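Local coordinates for probable sugar ABC transporter, sugar-binding protein (Streptococcus pneumoniae, PDB 2W7Y) that binds the blood group A-trisaccharide and probably hands such glycans to an ABC transporter for uptake by the bacterium, at residues 169-174 with 193-198; 339-342 with 346-349; 358-361 with 367-370. All coordinates share one frame; numbering follows the deposited sequence.

Interaction 1 (169-174 with 193-198); sequences AKAGAK and RKQDGV
Gln195 leans over the end of helix 165-171 and meets Ala171 and the carbonyl of Lys170, a compact example of a loop side chain packed against a helix C-terminus. Its CB starts toward the helix, and CG follows on the side of the backbone N (chi1 -41°), coming within 4.1 Å of Ala171 CB. The chain then bends sharply at chi2 (-92°), which lays the amide over the last turn. Gln195 CD sits 4.0 Å from Ala171 CA and about as far from the oxygen of Lys170. At the tip the nitrogen end is the closer: Gln195 NE2 is 3.3 Å from Ala171 CA and 3.4 Å from Lys170 O, against 4.2 Å from Gln195 OE1 to Lys170 O.

The helix ends here in a Schellman motif. Gly172, with its positive phi, is the C-prime residue: its N bonds weakly to Ala169 O, and Ala173 N returns to Phe168 O. Outside the two segments, Ala171 and Val198 both touch Ile192 of helix 182-193, while Arg193 forms a salt bridge with Glu249.

Only 105 Å² is buried between the segments, summed over both sides, and the site lies at the protein surface, between the end of helix 165-171 and the loop after helix 182-193. In its chemistry the contact is mixed: one glutamine side chain meets an apolar patch, the CA and CB of Ala171, and a backbone carbonyl, with the nitrogen end of its amide lying nearer Lys170 O than the oxygen end does.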
# COMPACT_ATOMS: atom_id res chain seq x y z
N ALA A 169 -7.41 -23.79 11.29
CA ALA A 169 -7.64 -25.23 11.39
C ALA A 169 -8.32 -25.61 12.71
O ALA A 169 -9.23 -26.43 12.72
CB ALA A 169 -6.33 -25.98 11.23
N LYS A 170 -7.88 -24.97 13.80
CA LYS A 170 -8.42 -25.20 15.14
C LYS A 170 -9.85 -24.70 15.32
O LYS A 170 -10.64 -25.30 16.05
CB LYS A 170 -7.50 -24.59 16.20
CG LYS A 170 -6.17 -25.32 16.37
CD LYS A 170 -5.34 -24.76 17.52
CE LYS A 170 -4.08 -25.57 17.74
NZ LYS A 170 -3.05 -25.29 16.69
N ALA A 171 -10.16 -23.60 14.64
CA ALA A 171 -11.50 -23.02 14.67
C ALA A 171 -12.47 -23.75 13.74
O ALA A 171 -13.68 -23.57 13.84
CB ALA A 171 -11.43 -21.54 14.31
N GLY A 172 -11.92 -24.57 12.85
CA GLY A 172 -12.70 -25.21 11.78
C GLY A 172 -13.19 -24.18 10.78
O GLY A 172 -14.28 -24.31 10.23
N ALA A 173 -12.38 -23.14 10.56
CA ALA A 173 -12.78 -22.01 9.73
C ALA A 173 -12.28 -22.15 8.29
O ALA A 173 -11.16 -22.62 8.05
CB ALA A 173 -12.28 -20.70 10.35
N LYS A 174 -13.13 -21.75 7.34
CA LYS A 174 -12.77 -21.70 5.93
C LYS A 174 -11.56 -20.80 5.73
O LYS A 174 -11.52 -19.68 6.23
CB LYS A 174 -13.93 -21.17 5.09
CG LYS A 174 -15.08 -22.15 4.84
CD LYS A 174 -16.17 -21.46 4.01
CE LYS A 174 -17.38 -22.34 3.80
NZ LYS A 174 -17.18 -23.27 2.67
N ARG A 193 -13.45 -16.23 16.54
CA ARG A 193 -13.76 -15.48 17.76
C ARG A 193 -14.37 -16.35 18.86
O ARG A 193 -14.33 -15.97 20.04
CB ARG A 193 -14.67 -14.28 17.45
CG ARG A 193 -14.00 -13.19 16.65
CD ARG A 193 -14.90 -11.97 16.49
NE ARG A 193 -14.39 -11.08 15.44
CZ ARG A 193 -14.92 -10.98 14.22
NH1 ARG A 193 -15.99 -11.68 13.88
NH2 ARG A 193 -14.37 -10.16 13.34
N LYS A 194 -14.92 -17.51 18.49
CA LYS A 194 -15.42 -18.48 19.47
C LYS A 194 -14.29 -19.10 20.28
O LYS A 194 -14.51 -19.66 21.36
CB LYS A 194 -16.24 -19.57 18.77
CG LYS A 194 -17.67 -19.16 18.45
CD LYS A 194 -18.33 -20.13 17.49
CE LYS A 194 -19.71 -19.64 17.07
NZ LYS A 194 -20.09 -20.14 15.71
N GLN A 195 -13.07 -19.00 19.75
CA GLN A 195 -11.86 -19.39 20.46
C GLN A 195 -11.37 -18.18 21.26
O GLN A 195 -11.51 -17.04 20.80
CB GLN A 195 -10.76 -19.79 19.46
CG GLN A 195 -11.23 -20.63 18.27
CD GLN A 195 -11.13 -22.13 18.52
OE1 GLN A 195 -10.24 -22.60 19.23
NE2 GLN A 195 -12.04 -22.88 17.92
N ASP A 196 -10.80 -18.42 22.43
CA ASP A 196 -10.23 -17.32 23.22
C ASP A 196 -8.71 -17.29 23.16
O ASP A 196 -8.06 -18.30 22.86
CB ASP A 196 -10.75 -17.32 24.66
CG ASP A 196 -10.38 -18.58 25.43
OD1 ASP A 196 -9.63 -18.46 26.42
OD2 ASP A 196 -10.85 -19.67 25.05
N GLY A 197 -8.15 -16.11 23.45
CA GLY A 197 -6.71 -15.89 23.35
C GLY A 197 -6.37 -15.15 22.07
O GLY A 197 -5.34 -14.47 22.00
N VAL A 198 -7.23 -15.29 21.06
CA VAL A 198 -7.03 -14.64 19.77
C VAL A 198 -8.19 -13.73 19.37
O VAL A 198 -9.36 -14.01 19.67
CB VAL A 198 -6.76 -15.67 18.61
CG1 VAL A 198 -5.56 -16.55 18.94
CG2 VAL A 198 -7.99 -16.51 18.31

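Interaction 2 (339-342 with 346-349)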
# COMPACT_ATOMS: atom_id res chain seq x y z
N LYS A 339 16.61 -6.00 -8.57
CA LYS A 339 16.96 -7.34 -8.11
C LYS A 339 17.18 -7.34 -6.59
O LYS A 339 16.79 -8.27 -5.90
CB LYS A 339 18.21 -7.86 -8.83
CG LYS A 339 18.52 -9.33 -8.55
CD LYS A 339 19.68 -9.83 -9.37
CE LYS A 339 19.88 -11.32 -9.15
NZ LYS A 339 20.89 -11.88 -10.09
N VAL A 340 17.80 -6.27 -6.10
CA VAL A 340 17.97 -6.06 -4.65
C VAL A 340 16.61 -5.79 -4.00
O VAL A 340 16.35 -6.28 -2.90
CB VAL A 340 18.97 -4.91 -4.35
CG1 VAL A 340 19.10 -4.68 -2.84
CG2 VAL A 340 20.33 -5.20 -4.96
N ILE A 341 15.75 -5.03 -4.69
CA ILE A 341 14.39 -4.77 -4.22
C ILE A 341 13.60 -6.07 -4.00
O ILE A 341 12.86 -6.17 -3.04
CB ILE A 341 13.60 -3.80 -5.17
CG1 ILE A 341 14.23 -2.40 -5.21
CG2 ILE A 341 12.12 -3.73 -4.78
CD1 ILE A 341 14.18 -1.60 -3.90
N PHE A 342 13.79 -7.06 -4.87
CA PHE A 342 13.13 -8.36 -4.70
C PHE A 342 13.83 -9.29 -3.70
O PHE A 342 13.17 -9.87 -2.84
CB PHE A 342 12.92 -9.07 -6.04
CG PHE A 342 12.19 -10.38 -5.93
CD1 PHE A 342 10.84 -10.41 -5.59
CD2 PHE A 342 12.86 -11.58 -6.14
CE1 PHE A 342 10.17 -11.62 -5.47
CE2 PHE A 342 12.19 -12.79 -6.03
CZ PHE A 342 10.85 -12.82 -5.69
N GLY A 346 12.23 -7.50 0.81
CA GLY A 346 11.28 -8.55 0.42
C GLY A 346 10.04 -7.95 -0.21
O GLY A 346 8.95 -8.14 0.29
N ALA A 347 10.22 -7.21 -1.30
CA ALA A 347 9.12 -6.50 -1.95
C ALA A 347 8.98 -6.82 -3.44
O ALA A 347 9.87 -7.42 -4.04
CB ALA A 347 9.26 -5.00 -1.74
N ASN A 348 7.84 -6.44 -4.01
CA ASN A 348 7.56 -6.62 -5.43
C ASN A 348 8.14 -5.46 -6.26
O ASN A 348 7.70 -4.31 -6.12
CB ASN A 348 6.05 -6.76 -5.68
CG ASN A 348 5.72 -7.17 -7.12
OD1 ASN A 348 6.50 -7.83 -7.80
ND2 ASN A 348 4.53 -6.78 -7.57
N PRO A 349 9.13 -5.75 -7.11
CA PRO A 349 9.80 -4.73 -7.92
C PRO A 349 8.87 -4.14 -8.99
O PRO A 349 8.01 -4.85 -9.52
CB PRO A 349 10.95 -5.50 -8.58
CG PRO A 349 10.48 -6.91 -8.62
CD PRO A 349 9.68 -7.10 -7.38
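Phe342 and Ile341, near the C-terminal end of helix 335-343, meet the loop from Gly346 to Pro349 where the chain turns back on the helix to line the glycan pocket of this solute-binding fold. Ala347 is one of the residues of the pocket, its side chain about 4 Å from the bound galactose. Its carbonyl turns to the helix: Ala347 O takes a CA-H...O contact from Phe342 CA at 3.5 Å, nearly straight at the hydrogen (163°). The same oxygen lies at the edge of the Phe342 ring, close to its plane. With CG anti to the backbone N (chi1 -177°), that ring also brings CD1 to 3.9 Å from Pro349 CD, the approach being oblique.

The neighbouring Ile341 directs CG2 at Pro349, and its carbonyl receives Ala347 N in a weak bond, somewhat doubtful because the placement of that oxygen is less sure.

The next shell packs around both segments. Ile341 packs on Met59 and Leu62 of helix 54-69, Phe342 on Leu371 and Ile375 of helix 366-379, and Asn348 is tied to the backbone of Leu156. Further out, the Asn348 side chain anchors the loop through one hydrogen bond, between ND2 and Thr158 OG1.

Interaction 3 (358-361 with 367-370)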
# COMPACT_ATOMS: atom_id res chain seq x y z
N GLU A 358 11.12 -16.89 -11.50
CA GLU A 358 12.40 -17.57 -11.67
C GLU A 358 13.34 -17.31 -10.49
O GLU A 358 14.06 -18.21 -10.06
CB GLU A 358 13.05 -17.14 -12.99
CG GLU A 358 14.43 -17.72 -13.25
CD GLU A 358 14.78 -17.75 -14.73
OE1 GLU A 358 15.40 -16.78 -15.23
OE2 GLU A 358 14.41 -18.75 -15.40
N LEU A 359 13.32 -16.09 -9.97
CA LEU A 359 14.10 -15.75 -8.78
C LEU A 359 13.59 -16.48 -7.54
O LEU A 359 14.38 -16.94 -6.71
CB LEU A 359 14.15 -14.23 -8.57
CG LEU A 359 15.37 -13.46 -9.10
CD1 LEU A 359 15.83 -13.92 -10.49
CD2 LEU A 359 15.10 -11.97 -9.08
N SER A 360 12.27 -16.61 -7.42
CA SER A 360 11.64 -17.43 -6.38
C SER A 360 11.98 -18.91 -6.56
O SER A 360 12.28 -19.59 -5.58
CB SER A 360 10.12 -17.26 -6.37
OG SER A 360 9.76 -15.93 -6.06
N GLU A 361 11.94 -19.38 -7.82
CA GLU A 361 12.35 -20.73 -8.21
C GLU A 361 13.71 -21.07 -7.60
O GLU A 361 13.84 -22.03 -6.84
CB GLU A 361 12.49 -20.86 -9.74
CG GLU A 361 11.23 -21.13 -10.58
CD GLU A 361 11.58 -21.43 -12.06
OE1 GLU A 361 12.54 -22.19 -12.29
OE2 GLU A 361 10.93 -20.91 -12.99
N THR A 367 11.84 -16.30 2.88
CA THR A 367 11.25 -15.00 2.58
C THR A 367 10.89 -14.86 1.10
O THR A 367 9.77 -14.47 0.76
CB THR A 367 12.19 -13.85 3.02
OG1 THR A 367 12.26 -13.81 4.45
CG2 THR A 367 11.69 -12.50 2.50
N THR A 368 11.84 -15.19 0.24
CA THR A 368 11.67 -15.12 -1.21
C THR A 368 10.62 -16.13 -1.72
O THR A 368 9.91 -15.85 -2.69
CB THR A 368 13.03 -15.31 -1.94
OG1 THR A 368 14.00 -14.44 -1.34
CG2 THR A 368 12.92 -14.99 -3.42
N LYS A 369 10.51 -17.27 -1.04
CA LYS A 369 9.51 -18.29 -1.36
C LYS A 369 8.06 -17.83 -1.19
O LYS A 369 7.28 -17.88 -2.14
CB LYS A 369 9.75 -19.58 -0.56
CG LYS A 369 10.81 -20.50 -1.15
CD LYS A 369 11.13 -21.66 -0.20
CE LYS A 369 10.04 -22.73 -0.20
NZ LYS A 369 10.31 -23.78 0.82
N ILE A 370 7.69 -17.38 0.02
CA ILE A 370 6.31 -16.92 0.25
C ILE A 370 6.05 -15.56 -0.39
O ILE A 370 4.90 -15.23 -0.66
CB ILE A 370 5.83 -16.94 1.76
CG1 ILE A 370 6.26 -15.68 2.55
CG2 ILE A 370 6.13 -18.26 2.44
CD1 ILE A 370 7.71 -15.59 2.90
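Ser360 OG lies 3.4 Å from Thr368 O between two helices, yet its hydrogen bond goes elsewhere, to Val356 O one turn back in its own helix. Here chi1 (-63°) sets the hydroxyl beside the backbone N, where it can reach the preceding turn. Because the bond to Val356 uses the hydroxyl proton, the approach to Thr368 O is best read as packing of a small polar group against a helix backbone.

The answering group is a methyl. Thr368 CG2, anti to its own backbone N, comes to 4.0 Å from Ser360 CA and to 4.1 Å from Leu359 O, packing against the facing turn. The backbones come close, Ser360 CA to Lys369 CA 5.5 Å, with the CB of the lysine directed away and the serine and threonine side chains between the helices.

Phe342 of helix 335-343 touches Leu359, Ser360 and Thr368. Beyond the interface, Thr367 OG1 is hydrogen-bonded to Ser288 OG. The result is a close packing through serine and threonine of helices 356-361 and 366-379, two consecutive helices joined by a short loop: a helix-loop-helix packing within the solute-binding fold.

The three contacts follow one another along the chain, each closing before the next opens. Interaction 1 stands apart at the surface, its centre about 34 Å from that of interaction 2 and about 30 Å from that of interaction 3. Interactions 2 and 3, with centres about 11 Å apart, touch directly: Phe342 of helix 335-343 places CZ 3.3 Å from Ser360 OG. Helices 335-343, 356-361 and 366-379 are thereby packed in succession, with the pocket loop 346-349 between the first two. The helical packing of 358-361 with 367-370 thus continues into the wall of the glycan site, whereas interaction 1 joins helix 165-171 to the loop before strand 199-201, remote from both.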